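Local coordinates for superantigen-like protein SSL10 (Staphylococcus aureus subsp. aureus, PDB 6LWT) that probably binds the Fc region of human IgG, hindering classical complement activation, and probably also interferes with plasma clotting by interacting with prothrombin, at residues 125-137 and 178-192. Sequence-based numbering, arbitrary orientation.
Sequences YIKKEKITLKELD and LKFKYMGEVIESKQI
I131 and I187 form the hydrogen-bonded pair of a two-stranded antiparallel ribbon, 130-132 with 186-188, exchanging I131 N to I187 O (2.9 Å) and I187 N to I131 O. The ladder runs on at both ends, through L133 N to E185 O and S189 N to E129 O. S189 adds a side-chain bond: with OG anti to its carbonyl carbon (chi1 -61°), the hydroxyl donates to K128 O at 2.7 Å, meeting it from above the carbonyl plane, while I126 CG2 packs against the same OG. On the I187 face, I187 CD1 lies 4.1 Å from L133 CD1 and is crossed at about a right angle by L136. L136 CD2 meets I192 CD1 tip to tip at 3.9 Å, and I126 crosses I192 at about a right angle, its CD1 3.6 Å from I192 CD1. The other face is more polar: K130 lays its extended chain obliquely over V186 CG1, its CE 3.7 Å from E188 OE2. T132, the N-cap of helix 133-148, accepts from E135 N through OG1. Beyond the ribbon, K134 crosses M183, and a bend at the end of its chain (chi4 62°) leaves NZ 3.4 Å from M183 SD and bonded to V89 O. L178 CB packs on D137 OD2, an oxygen hydrogen-bonded to Y22 OH. Strand 130-132 runs straight into helix 133-148 of the beta-grasp domain; L136, I187 and I192 pack on strand 159-164, L133 and L178 on strand 169-173, whereas K130, T132 and M183 touch strand 85-93 of the OB-fold domain.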
loop_
_atom_site.group_PDB
_atom_site.type_symbol
_atom_site.label_atom_id
_atom_site.label_comp_id
_atom_site.label_asym_id
_atom_site.label_seq_id
_atom_site.Cartn_x
_atom_site.Cartn_y
_atom_site.Cartn_z
ATOM N N TYR A 125 -9.169 0.710 10.872
ATOM C CA TYR A 125 -8.979 2.136 11.087
ATOM C C TYR A 125 -7.907 2.709 10.169
ATOM O O TYR A 125 -6.873 2.083 9.946
ATOM C CB TYR A 125 -8.652 2.419 12.566
ATOM C CG TYR A 125 -9.763 1.983 13.482
ATOM C CD1 TYR A 125 -10.924 2.742 13.607
ATOM C CD2 TYR A 125 -9.672 0.791 14.202
ATOM C CE1 TYR A 125 -11.962 2.330 14.433
ATOM C CE2 TYR A 125 -10.703 0.369 15.031
ATOM C CZ TYR A 125 -11.841 1.143 15.142
ATOM O OH TYR A 125 -12.869 0.721 15.942
ATOM N N ILE A 126 -8.208 3.879 9.616
ATOM C CA ILE A 126 -7.297 4.653 8.792
ATOM C C ILE A 126 -7.252 6.082 9.355
ATOM O O ILE A 126 -8.281 6.778 9.356
ATOM C CB ILE A 126 -7.772 4.680 7.334
ATOM C CG1 ILE A 126 -7.800 3.254 6.772
ATOM C CG2 ILE A 126 -6.847 5.546 6.502
ATOM C CD1 ILE A 126 -8.478 3.134 5.444
ATOM N N LYS A 127 -6.066 6.509 9.795
ATOM C CA LYS A 127 -5.900 7.802 10.501
ATOM C C LYS A 127 -5.778 8.980 9.523
ATOM O O LYS A 127 -6.248 10.079 9.812
ATOM C CB LYS A 127 -4.672 7.826 11.434
ATOM C CG LYS A 127 -4.263 6.533 12.122
ATOM C CD LYS A 127 -5.275 6.008 13.126
ATOM C CE LYS A 127 -5.103 4.505 13.300
ATOM N NZ LYS A 127 -5.657 4.021 14.587
ATOM N N LYS A 128 -5.162 8.745 8.369
ATOM C CA LYS A 128 -4.930 9.802 7.383
ATOM C C LYS A 128 -6.191 10.186 6.609
ATOM O O LYS A 128 -7.057 9.357 6.359
ATOM C CB LYS A 128 -3.870 9.357 6.380
ATOM C CG LYS A 128 -2.522 8.996 6.969
ATOM C CD LYS A 128 -1.684 8.226 5.959
ATOM C CE LYS A 128 -0.219 8.532 6.186
ATOM N NZ LYS A 128 0.678 7.688 5.375
ATOM N N GLU A 129 -6.262 11.443 6.195
ATOM C CA GLU A 129 -7.313 11.921 5.299
ATOM C C GLU A 129 -7.216 11.292 3.913
ATOM O O GLU A 129 -8.236 11.086 3.252
ATOM C CB GLU A 129 -7.238 13.448 5.147
ATOM C CG GLU A 129 -8.169 14.029 4.089
ATOM C CD GLU A 129 -8.192 15.552 4.061
ATOM O OE1 GLU A 129 -8.311 16.170 5.147
ATOM O OE2 GLU A 129 -8.111 16.127 2.949
ATOM N N LYS A 130 -5.990 11.083 3.445
ATOM C CA LYS A 130 -5.744 10.446 2.149
ATOM C C LYS A 130 -4.790 9.293 2.344
ATOM O O LYS A 130 -3.963 9.324 3.237
ATOM C CB LYS A 130 -5.131 11.426 1.154
ATOM C CG LYS A 130 -6.158 12.242 0.395
ATOM C CD LYS A 130 -5.491 13.436 -0.287
ATOM C CE LYS A 130 -6.435 14.622 -0.415
ATOM N NZ LYS A 130 -5.658 15.873 -0.557
ATOM N N ILE A 131 -4.923 8.264 1.502
ATOM C CA ILE A 131 -4.073 7.094 1.604
ATOM C C ILE A 131 -3.839 6.582 0.195
ATOM O O ILE A 131 -4.793 6.475 -0.594
ATOM C CB ILE A 131 -4.685 6.014 2.538
ATOM C CG1 ILE A 131 -3.667 4.909 2.816
ATOM C CG2 ILE A 131 -5.988 5.412 1.988
ATOM C CD1 ILE A 131 -4.057 3.980 3.943
ATOM N N THR A 132 -2.577 6.312 -0.153
ATOM C CA THR A 132 -2.313 5.665 -1.426
ATOM C C THR A 132 -2.845 4.240 -1.424
ATOM O O THR A 132 -2.889 3.560 -0.379
ATOM C CB THR A 132 -0.811 5.656 -1.806
ATOM O OG1 THR A 132 -0.035 5.018 -0.774
ATOM C CG2 THR A 132 -0.331 7.100 -2.020
ATOM N N LEU A 133 -3.211 3.767 -2.606
ATOM C CA LEU A 133 -3.476 2.336 -2.782
ATOM C C LEU A 133 -2.294 1.482 -2.353
ATOM O O LEU A 133 -2.491 0.406 -1.796
ATOM C CB LEU A 133 -3.923 2.015 -4.211
ATOM C CG LEU A 133 -4.265 0.538 -4.479
ATOM C CD1 LEU A 133 -5.467 0.051 -3.679
ATOM C CD2 LEU A 133 -4.515 0.312 -5.953
ATOM N N LYS A 134 -1.069 1.971 -2.569
ATOM C CA LYS A 134 0.131 1.304 -2.083
ATOM C C LYS A 134 0.105 1.017 -0.574
ATOM O O LYS A 134 0.362 -0.111 -0.139
ATOM C CB LYS A 134 1.345 2.180 -2.391
ATOM C CG LYS A 134 2.646 1.600 -1.907
ATOM C CD LYS A 134 3.742 2.657 -1.890
ATOM C CE LYS A 134 5.076 2.027 -1.587
ATOM N NZ LYS A 134 5.482 1.039 -2.611
ATOM N N GLU A 135 -0.172 2.058 0.213
ATOM C CA GLU A 135 -0.159 1.937 1.675
ATOM C C GLU A 135 -1.312 1.067 2.162
ATOM O O GLU A 135 -1.141 0.251 3.074
ATOM C CB GLU A 135 -0.239 3.326 2.327
ATOM C CG GLU A 135 -0.147 3.270 3.843
ATOM C CD GLU A 135 -0.136 4.628 4.532
ATOM O OE1 GLU A 135 0.172 5.659 3.899
ATOM O OE2 GLU A 135 -0.418 4.651 5.747
ATOM N N LEU A 136 -2.478 1.232 1.545
ATOM C CA LEU A 136 -3.646 0.446 1.919
ATOM C C LEU A 136 -3.423 -1.030 1.592
ATOM O O LEU A 136 -3.625 -1.895 2.439
ATOM C CB LEU A 136 -4.907 0.987 1.248
ATOM C CG LEU A 136 -6.235 0.396 1.749
ATOM C CD1 LEU A 136 -6.347 0.377 3.268
ATOM C CD2 LEU A 136 -7.371 1.183 1.130
ATOM N N ASP A 137 -2.927 -1.296 0.389
ATOM C CA ASP A 137 -2.563 -2.653 -0.015
ATOM C C ASP A 137 -1.590 -3.282 0.977
ATOM O O ASP A 137 -1.850 -4.368 1.511
ATOM C CB ASP A 137 -1.955 -2.641 -1.417
ATOM C CG ASP A 137 -1.368 -3.978 -1.826
ATOM O OD1 ASP A 137 -2.139 -4.942 -2.065
ATOM O OD2 ASP A 137 -0.118 -4.067 -1.927
ATOM N N LEU A 178 1.277 -6.092 -5.676
ATOM C CA LEU A 178 0.651 -4.950 -6.351
ATOM C C LEU A 178 1.631 -4.437 -7.410
ATOM O O LEU A 178 2.815 -4.354 -7.146
ATOM C CB LEU A 178 0.337 -3.819 -5.373
ATOM C CG LEU A 178 -0.390 -2.598 -5.934
ATOM C CD1 LEU A 178 -1.792 -2.952 -6.389
ATOM C CD2 LEU A 178 -0.464 -1.509 -4.882
ATOM N N LYS A 179 1.140 -4.115 -8.604
ATOM C CA LYS A 179 2.020 -3.573 -9.639
ATOM C C LYS A 179 2.461 -2.165 -9.360
ATOM O O LYS A 179 1.692 -1.357 -8.811
ATOM C CB LYS A 179 1.356 -3.658 -11.007
ATOM C CG LYS A 179 1.213 -5.118 -11.421
ATOM C CD LYS A 179 1.102 -5.252 -12.914
ATOM C CE LYS A 179 1.038 -6.727 -13.303
ATOM N NZ LYS A 179 0.324 -6.826 -14.595
ATOM N N PHE A 180 3.690 -1.849 -9.794
ATOM C CA PHE A 180 4.265 -0.518 -9.574
ATOM C C PHE A 180 3.373 0.579 -10.129
ATOM O O PHE A 180 3.183 1.611 -9.480
ATOM C CB PHE A 180 5.671 -0.383 -10.204
ATOM C CG PHE A 180 6.789 -1.101 -9.459
ATOM C CD1 PHE A 180 6.602 -1.714 -8.223
ATOM C CD2 PHE A 180 8.082 -1.090 -10.000
ATOM C CE1 PHE A 180 7.652 -2.330 -7.563
ATOM C CE2 PHE A 180 9.139 -1.702 -9.339
ATOM C CZ PHE A 180 8.922 -2.329 -8.119
ATOM N N LYS A 181 2.771 0.326 -11.291
ATOM C CA LYS A 181 1.956 1.333 -11.974
ATOM C C LYS A 181 0.754 1.828 -11.152
ATOM O O LYS A 181 0.222 2.902 -11.449
ATOM C CB LYS A 181 1.473 0.819 -13.343
ATOM C CG LYS A 181 0.419 -0.282 -13.288
ATOM C CD LYS A 181 -0.070 -0.682 -14.675
ATOM C CE LYS A 181 0.469 -2.020 -15.135
ATOM N NZ LYS A 181 -0.550 -2.741 -15.966
ATOM N N TYR A 182 0.333 1.051 -10.141
ATOM C CA TYR A 182 -0.799 1.419 -9.282
ATOM C C TYR A 182 -0.420 1.987 -7.919
ATOM O O TYR A 182 -1.312 2.332 -7.139
ATOM C CB TYR A 182 -1.717 0.198 -9.081
ATOM C CG TYR A 182 -2.229 -0.368 -10.386
ATOM C CD1 TYR A 182 -2.930 0.439 -11.273
ATOM C CD2 TYR A 182 -2.025 -1.709 -10.734
ATOM C CE1 TYR A 182 -3.403 -0.062 -12.485
ATOM C CE2 TYR A 182 -2.503 -2.225 -11.936
ATOM C CZ TYR A 182 -3.176 -1.392 -12.816
ATOM O OH TYR A 182 -3.647 -1.856 -14.026
ATOM N N MET A 183 0.875 2.118 -7.639
ATOM C CA MET A 183 1.328 2.509 -6.306
ATOM C C MET A 183 1.278 4.009 -6.042
ATOM O O MET A 183 1.552 4.438 -4.925
ATOM C CB MET A 183 2.739 1.983 -6.045
ATOM C CG MET A 183 2.754 0.490 -5.835
ATOM S SD MET A 183 4.405 -0.128 -5.578
ATOM C CE MET A 183 4.053 -1.827 -5.217
ATOM N N GLY A 184 0.912 4.797 -7.043
ATOM C CA GLY A 184 0.736 6.221 -6.852
ATOM C C GLY A 184 -0.690 6.687 -6.651
ATOM O O GLY A 184 -0.861 7.798 -6.165
ATOM N N GLU A 185 -1.680 5.866 -7.040
ATOM C CA GLU A 185 -3.134 6.148 -6.876
ATOM C C GLU A 185 -3.446 6.612 -5.456
ATOM O O GLU A 185 -3.042 5.934 -4.520
ATOM C CB GLU A 185 -3.961 4.867 -7.090
ATOM C CG GLU A 185 -4.293 4.479 -8.525
ATOM C CD GLU A 185 -5.739 4.768 -8.948
ATOM O OE1 GLU A 185 -5.985 4.664 -10.157
ATOM O OE2 GLU A 185 -6.627 5.098 -8.121
ATOM N N VAL A 186 -4.215 7.688 -5.302
ATOM C CA VAL A 186 -4.542 8.249 -3.977
ATOM C C VAL A 186 -6.027 8.055 -3.711
ATOM O O VAL A 186 -6.845 8.356 -4.573
ATOM C CB VAL A 186 -4.199 9.746 -3.884
ATOM C CG1 VAL A 186 -4.630 10.328 -2.539
ATOM C CG2 VAL A 186 -2.709 9.970 -4.100
ATOM N N ILE A 187 -6.366 7.532 -2.533
ATOM C CA ILE A 187 -7.741 7.278 -2.152
ATOM C C ILE A 187 -8.076 8.223 -0.999
ATOM O O ILE A 187 -7.303 8.381 -0.063
ATOM C CB ILE A 187 -7.972 5.814 -1.719
ATOM C CG1 ILE A 187 -7.597 4.843 -2.855
ATOM C CG2 ILE A 187 -9.428 5.626 -1.284
ATOM C CD1 ILE A 187 -7.477 3.396 -2.413
ATOM N N GLU A 188 -9.246 8.834 -1.082
ATOM C CA GLU A 188 -9.803 9.649 -0.016
ATOM C C GLU A 188 -10.384 8.715 1.052
ATOM O O GLU A 188 -11.355 8.012 0.803
ATOM C CB GLU A 188 -10.882 10.549 -0.617
ATOM C CG GLU A 188 -11.475 11.560 0.347
ATOM C CD GLU A 188 -10.808 12.927 0.335
ATOM O OE1 GLU A 188 -11.346 13.812 1.046
ATOM O OE2 GLU A 188 -9.775 13.128 -0.362
ATOM N N SER A 189 -9.790 8.711 2.231
ATOM C CA SER A 189 -10.039 7.686 3.250
ATOM C C SER A 189 -11.502 7.567 3.699
ATOM O O SER A 189 -11.980 6.473 3.959
ATOM C CB SER A 189 -9.157 7.934 4.470
ATOM O OG SER A 189 -7.757 7.884 4.150
ATOM N N LYS A 190 -12.183 8.711 3.798
ATOM C CA LYS A 190 -13.608 8.779 4.188
ATOM C C LYS A 190 -14.567 8.199 3.142
ATOM O O LYS A 190 -15.717 7.914 3.460
ATOM C CB LYS A 190 -14.000 10.241 4.453
ATOM C CG LYS A 190 -14.100 11.092 3.192
ATOM C CD LYS A 190 -14.769 12.439 3.427
ATOM C CE LYS A 190 -14.448 13.493 2.377
ATOM N NZ LYS A 190 -14.747 13.094 0.976
ATOM N N GLN A 191 -14.109 8.083 1.893
ATOM C CA GLN A 191 -14.869 7.453 0.836
ATOM C C GLN A 191 -14.899 5.941 0.873
ATOM O O GLN A 191 -15.743 5.349 0.212
ATOM C CB GLN A 191 -14.407 7.965 -0.548
ATOM C CG GLN A 191 -14.776 9.431 -0.790
ATOM C CD GLN A 191 -16.284 9.701 -0.582
ATOM O OE1 GLN A 191 -17.112 9.334 -1.416
ATOM N NE2 GLN A 191 -16.642 10.332 0.540
ATOM N N ILE A 192 -14.038 5.307 1.667
ATOM C CA ILE A 192 -13.986 3.854 1.687
ATOM C C ILE A 192 -15.220 3.363 2.446
ATOM O O ILE A 192 -15.455 3.753 3.593
ATOM C CB ILE A 192 -12.688 3.309 2.300
ATOM C CG1 ILE A 192 -11.456 3.884 1.580
ATOM C CG2 ILE A 192 -12.669 1.786 2.237
ATOM C CD1 ILE A 192 -10.163 3.638 2.305
HETATM O O HOH W 1 -10.900 11.393 3.887
#